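Local coordinates for cupin 2, conserved barrel domain protein (Novosphingobium aromaticivorans DSM 12444, PDB 3ES1), which is of unknown function but folds as a cupin-type beta barrel and pairs with a second copy of itself, at residues S7-V18 and F29-M39. Residues are numbered along the deposited sequence; the frame is centred on the assembly and turned at random.
Sequences SDSGLPPVQRVV and FKSEDVTPTRM
Asp-8 grips the chain at Arg-38 and Met-39 through a single carboxylate oxygen. Asp-8 OD2 takes Met-39 N at 2.9 Å on its anti side, while Arg-38 NE forms a salt bridge to Asp-8 OD2 at 3.0 Å from above the carboxylate plane; the two flat groups stand 85° apart. Met-39 N and Arg-38 would probably lose their shared acceptor to an alanine here, leaving the guanidinium free to turn. A nearly straight bond from Asp-8 N to Thr-37 O (3.1 Å) and one from Thr-37 N to Ser-7 OG fasten the type I turn Ser-7 to Gly-10 alongside. Farther on, 14-18 and 29-35 pair as antiparallel strands. On the face of Arg-16, Val-18, Ser-31 and Asp-33, Arg-16 NE meets the syn lone pair of Asp-33 OD1 at 3.0 Å; Asp-33 CG, wedged between its own N and carbonyl carbon (chi1 61°), swings OD1 to the guanidinium edge. Thr-35 OG1 donates to Asp-33 OD2, which also salt-bridges Arg-67, while Arg-16 NH1 reaches Val-50 O and Asp-65. On the face of Gln-15, Val-17, Glu-32 and Val-34, Gln-15 NE2 bonds Glu-32 OE2 (3.0 Å), and Val-17 CG1 meets the Phe-29 ring edge at CD1 (3.6 Å). Gln-15 also bonds Arg-123 and Thr-121, and Glu-32 Arg-120, all of the second subunit. A classic beta bulge sets Lys-30 and Ser-31 opposite Val-18, whose O accepts from both backbone nitrogens. Strand 27-39 lies between 45-53 and edge strand 14-21, beyond which a parallel strand of the second subunit continues the sheet.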
loop_
_atom_site.group_PDB
_atom_site.type_symbol
_atom_site.label_atom_id
_atom_site.label_comp_id
_atom_site.label_asym_id
_atom_site.label_seq_id
_atom_site.Cartn_x
_atom_site.Cartn_y
_atom_site.Cartn_z
ATOM N N SER A 7 -3.364 -4.139 20.301
ATOM C CA SER A 7 -4.281 -3.140 19.733
ATOM C C SER A 7 -5.653 -3.169 20.413
ATOM O O SER A 7 -6.095 -4.177 21.002
ATOM C CB SER A 7 -4.463 -3.377 18.230
ATOM O OG SER A 7 -3.232 -3.254 17.516
ATOM N N ASP A 8 -6.325 -2.032 20.338
ATOM C CA ASP A 8 -7.655 -1.897 20.961
ATOM C C ASP A 8 -8.669 -2.838 20.281
ATOM O O ASP A 8 -9.762 -3.046 20.784
ATOM C CB ASP A 8 -8.157 -0.447 20.937
ATOM C CG ASP A 8 -7.371 0.468 21.890
ATOM O OD1 ASP A 8 -6.640 -0.051 22.750
ATOM O OD2 ASP A 8 -7.478 1.715 21.783
ATOM N N SER A 9 -8.296 -3.385 19.116
ATOM C CA SER A 9 -9.148 -4.325 18.366
ATOM C C SER A 9 -8.867 -5.748 18.813
ATOM O O SER A 9 -9.533 -6.689 18.393
ATOM C CB SER A 9 -8.809 -4.265 16.885
ATOM O OG SER A 9 -7.409 -4.489 16.749
ATOM N N GLY A 10 -7.857 -5.888 19.657
ATOM C CA GLY A 10 -7.386 -7.220 20.101
ATOM C C GLY A 10 -6.366 -7.889 19.209
ATOM O O GLY A 10 -5.882 -9.011 19.509
ATOM N N LEU A 11 -6.040 -7.192 18.135
ATOM C CA LEU A 11 -4.991 -7.624 17.172
ATOM C C LEU A 11 -3.594 -7.094 17.538
ATOM O O LEU A 11 -3.464 -6.130 18.291
ATOM C CB LEU A 11 -5.362 -7.165 15.769
ATOM C CG LEU A 11 -6.634 -7.740 15.161
ATOM C CD1 LEU A 11 -6.909 -7.133 13.786
ATOM C CD2 LEU A 11 -6.481 -9.247 15.046
ATOM N N PRO A 12 -2.540 -7.764 17.064
ATOM C CA PRO A 12 -1.159 -7.361 17.396
ATOM C C PRO A 12 -0.823 -5.938 17.009
ATOM O O PRO A 12 -1.431 -5.399 16.088
ATOM C CB PRO A 12 -0.311 -8.321 16.548
ATOM C CG PRO A 12 -1.134 -9.521 16.392
ATOM C CD PRO A 12 -2.550 -8.968 16.202
ATOM N N PRO A 13 0.103 -5.302 17.744
ATOM C CA PRO A 13 0.572 -3.983 17.306
ATOM C C PRO A 13 1.346 -4.124 16.025
ATOM O O PRO A 13 1.730 -5.216 15.614
ATOM C CB PRO A 13 1.489 -3.510 18.438
ATOM C CG PRO A 13 1.927 -4.768 19.158
ATOM C CD PRO A 13 0.796 -5.782 18.953
ATOM N N VAL A 14 1.597 -2.988 15.410
ATOM C CA VAL A 14 2.221 -2.932 14.087
ATOM C C VAL A 14 3.677 -2.423 14.145
ATOM O O VAL A 14 3.952 -1.370 14.656
ATOM C CB VAL A 14 1.383 -2.003 13.175
ATOM C CG1 VAL A 14 2.025 -1.859 11.760
ATOM C CG2 VAL A 14 -0.105 -2.463 13.123
ATOM N N GLN A 15 4.587 -3.224 13.616
ATOM C CA GLN A 15 5.989 -2.827 13.408
ATOM C C GLN A 15 6.103 -1.937 12.192
ATOM O O GLN A 15 5.619 -2.277 11.102
ATOM C CB GLN A 15 6.874 -4.092 13.210
ATOM C CG GLN A 15 8.365 -3.828 12.938
ATOM C CD GLN A 15 9.082 -5.077 12.507
ATOM O OE1 GLN A 15 8.443 -6.061 12.056
ATOM N NE2 GLN A 15 10.417 -5.051 12.591
ATOM N N ARG A 16 6.779 -0.811 12.394
ATOM C CA ARG A 16 7.117 0.151 11.349
ATOM C C ARG A 16 8.640 0.321 11.276
ATOM O O ARG A 16 9.300 0.589 12.284
ATOM C CB ARG A 16 6.446 1.506 11.616
ATOM C CG ARG A 16 6.735 2.589 10.527
ATOM C CD ARG A 16 6.084 3.924 10.878
ATOM N NE ARG A 16 6.871 4.666 11.835
ATOM C CZ ARG A 16 6.876 5.981 11.968
ATOM N NH1 ARG A 16 6.119 6.743 11.198
ATOM N NH2 ARG A 16 7.664 6.522 12.870
ATOM N N VAL A 17 9.171 0.135 10.086
ATOM C CA VAL A 17 10.596 0.308 9.835
ATOM C C VAL A 17 10.768 1.358 8.783
ATOM O O VAL A 17 10.279 1.207 7.668
ATOM C CB VAL A 17 11.292 -1.019 9.383
ATOM C CG1 VAL A 17 12.754 -0.740 8.945
ATOM C CG2 VAL A 17 11.208 -2.126 10.490
ATOM N N VAL A 18 11.504 2.402 9.109
ATOM C CA VAL A 18 11.713 3.540 8.173
ATOM C C VAL A 18 13.165 3.703 7.803
ATOM O O VAL A 18 14.025 3.777 8.670
ATOM C CB VAL A 18 11.238 4.871 8.774
ATOM C CG1 VAL A 18 11.408 6.040 7.742
ATOM C CG2 VAL A 18 9.790 4.760 9.284
ATOM N N PHE A 29 18.987 2.593 8.536
ATOM C CA PHE A 29 17.675 2.564 9.256
ATOM C C PHE A 29 17.492 3.850 10.036
ATOM O O PHE A 29 18.375 4.248 10.795
ATOM C CB PHE A 29 17.565 1.296 10.154
ATOM C CG PHE A 29 17.525 0.032 9.360
ATOM C CD1 PHE A 29 16.361 -0.374 8.740
ATOM C CD2 PHE A 29 18.662 -0.749 9.186
ATOM C CE1 PHE A 29 16.347 -1.566 7.985
ATOM C CE2 PHE A 29 18.647 -1.904 8.391
ATOM C CZ PHE A 29 17.500 -2.286 7.784
ATOM N N LYS A 30 16.345 4.495 9.822
ATOM C CA LYS A 30 16.026 5.818 10.375
ATOM C C LYS A 30 15.280 5.675 11.694
ATOM O O LYS A 30 15.581 6.359 12.656
ATOM C CB LYS A 30 15.215 6.635 9.367
ATOM C CG LYS A 30 14.921 8.085 9.789
ATOM C CD LYS A 30 14.160 8.904 8.746
ATOM C CE LYS A 30 13.500 10.129 9.401
ATOM N NZ LYS A 30 14.309 11.392 9.292
ATOM N N SER A 31 14.320 4.756 11.723
ATOM C CA SER A 31 13.552 4.464 12.913
ATOM C C SER A 31 12.833 3.124 12.825
ATOM O O SER A 31 12.560 2.583 11.729
ATOM C CB SER A 31 12.514 5.557 13.182
ATOM O OG SER A 31 11.510 5.545 12.190
ATOM N N GLU A 32 12.543 2.599 13.997
ATOM C CA GLU A 32 11.729 1.387 14.129
ATOM C C GLU A 32 10.893 1.445 15.378
ATOM O O GLU A 32 11.365 1.885 16.428
ATOM C CB GLU A 32 12.617 0.156 14.156
ATOM C CG GLU A 32 11.886 -1.188 14.339
ATOM C CD GLU A 32 12.828 -2.387 14.356
ATOM O OE1 GLU A 32 14.061 -2.214 14.479
ATOM O OE2 GLU A 32 12.324 -3.531 14.323
ATOM N N ASP A 33 9.648 1.024 15.256
ATOM C CA ASP A 33 8.718 1.052 16.391
ATOM C C ASP A 33 7.682 -0.019 16.233
ATOM O O ASP A 33 7.386 -0.420 15.135
ATOM C CB ASP A 33 8.007 2.411 16.555
ATOM C CG ASP A 33 7.154 2.802 15.363
ATOM O OD1 ASP A 33 7.684 3.441 14.447
ATOM O OD2 ASP A 33 5.939 2.502 15.349
ATOM N N VAL A 34 7.116 -0.443 17.364
ATOM C CA VAL A 34 5.988 -1.375 17.361
ATOM C C VAL A 34 4.882 -0.697 18.156
ATOM O O VAL A 34 5.042 -0.464 19.354
ATOM C CB VAL A 34 6.367 -2.744 18.017
ATOM C CG1 VAL A 34 5.145 -3.663 18.194
ATOM C CG2 VAL A 34 7.491 -3.433 17.210
ATOM N N THR A 35 3.774 -0.395 17.470
ATOM C CA THR A 35 2.714 0.490 17.970
ATOM C C THR A 35 1.297 -0.076 17.730
ATOM O O THR A 35 0.997 -0.545 16.646
ATOM C CB THR A 35 2.792 1.856 17.241
ATOM O OG1 THR A 35 4.111 2.381 17.405
ATOM C CG2 THR A 35 1.843 2.872 17.847
ATOM N N PRO A 36 0.422 -0.032 18.752
ATOM C CA PRO A 36 -0.944 -0.524 18.583
ATOM C C PRO A 36 -1.825 0.380 17.753
ATOM O O PRO A 36 -1.635 1.580 17.734
ATOM C CB PRO A 36 -1.460 -0.579 20.030
ATOM C CG PRO A 36 -0.724 0.545 20.714
ATOM C CD PRO A 36 0.667 0.444 20.130
ATOM N N THR A 37 -2.808 -0.217 17.080
ATOM C CA THR A 37 -3.946 0.561 16.588
ATOM C C THR A 37 -4.799 0.932 17.822
ATOM O O THR A 37 -4.896 0.200 18.796
ATOM C CB THR A 37 -4.795 -0.153 15.473
ATOM O OG1 THR A 37 -5.558 -1.246 16.034
ATOM C CG2 THR A 37 -3.918 -0.614 14.248
ATOM N N ARG A 38 -5.360 2.127 17.765
ATOM C CA ARG A 38 -6.179 2.680 18.849
ATOM C C ARG A 38 -7.595 3.055 18.409
ATOM O O ARG A 38 -7.874 3.482 17.269
ATOM C CB ARG A 38 -5.474 3.892 19.459
ATOM C CG ARG A 38 -4.041 3.603 20.010
ATOM C CD ARG A 38 -4.074 2.506 21.025
ATOM N NE ARG A 38 -4.788 2.914 22.215
ATOM C CZ ARG A 38 -4.231 3.608 23.194
ATOM N NH1 ARG A 38 -2.962 3.974 23.067
ATOM N NH2 ARG A 38 -4.941 3.947 24.269
HETATM N N MSE A 39 -8.493 2.902 19.365
HETATM C CA MSE A 39 -9.934 3.105 19.171
HETATM C C MSE A 39 -10.262 4.533 18.784
HETATM O O MSE A 39 -9.717 5.495 19.315
HETATM C CB MSE A 39 -10.725 2.728 20.443
HETATM C CG MSE A 39 -12.159 2.393 20.158
HETATM SE SE MSE A 39 -12.431 0.693 19.236
HETATM C CE MSE A 39 -12.167 -0.551 20.697
HETATM O O HOH W 1 -7.868 3.851 23.113
HETATM O O HOH W 2 4.098 1.285 14.088
HETATM O O HOH W 3 9.567 3.342 12.818
#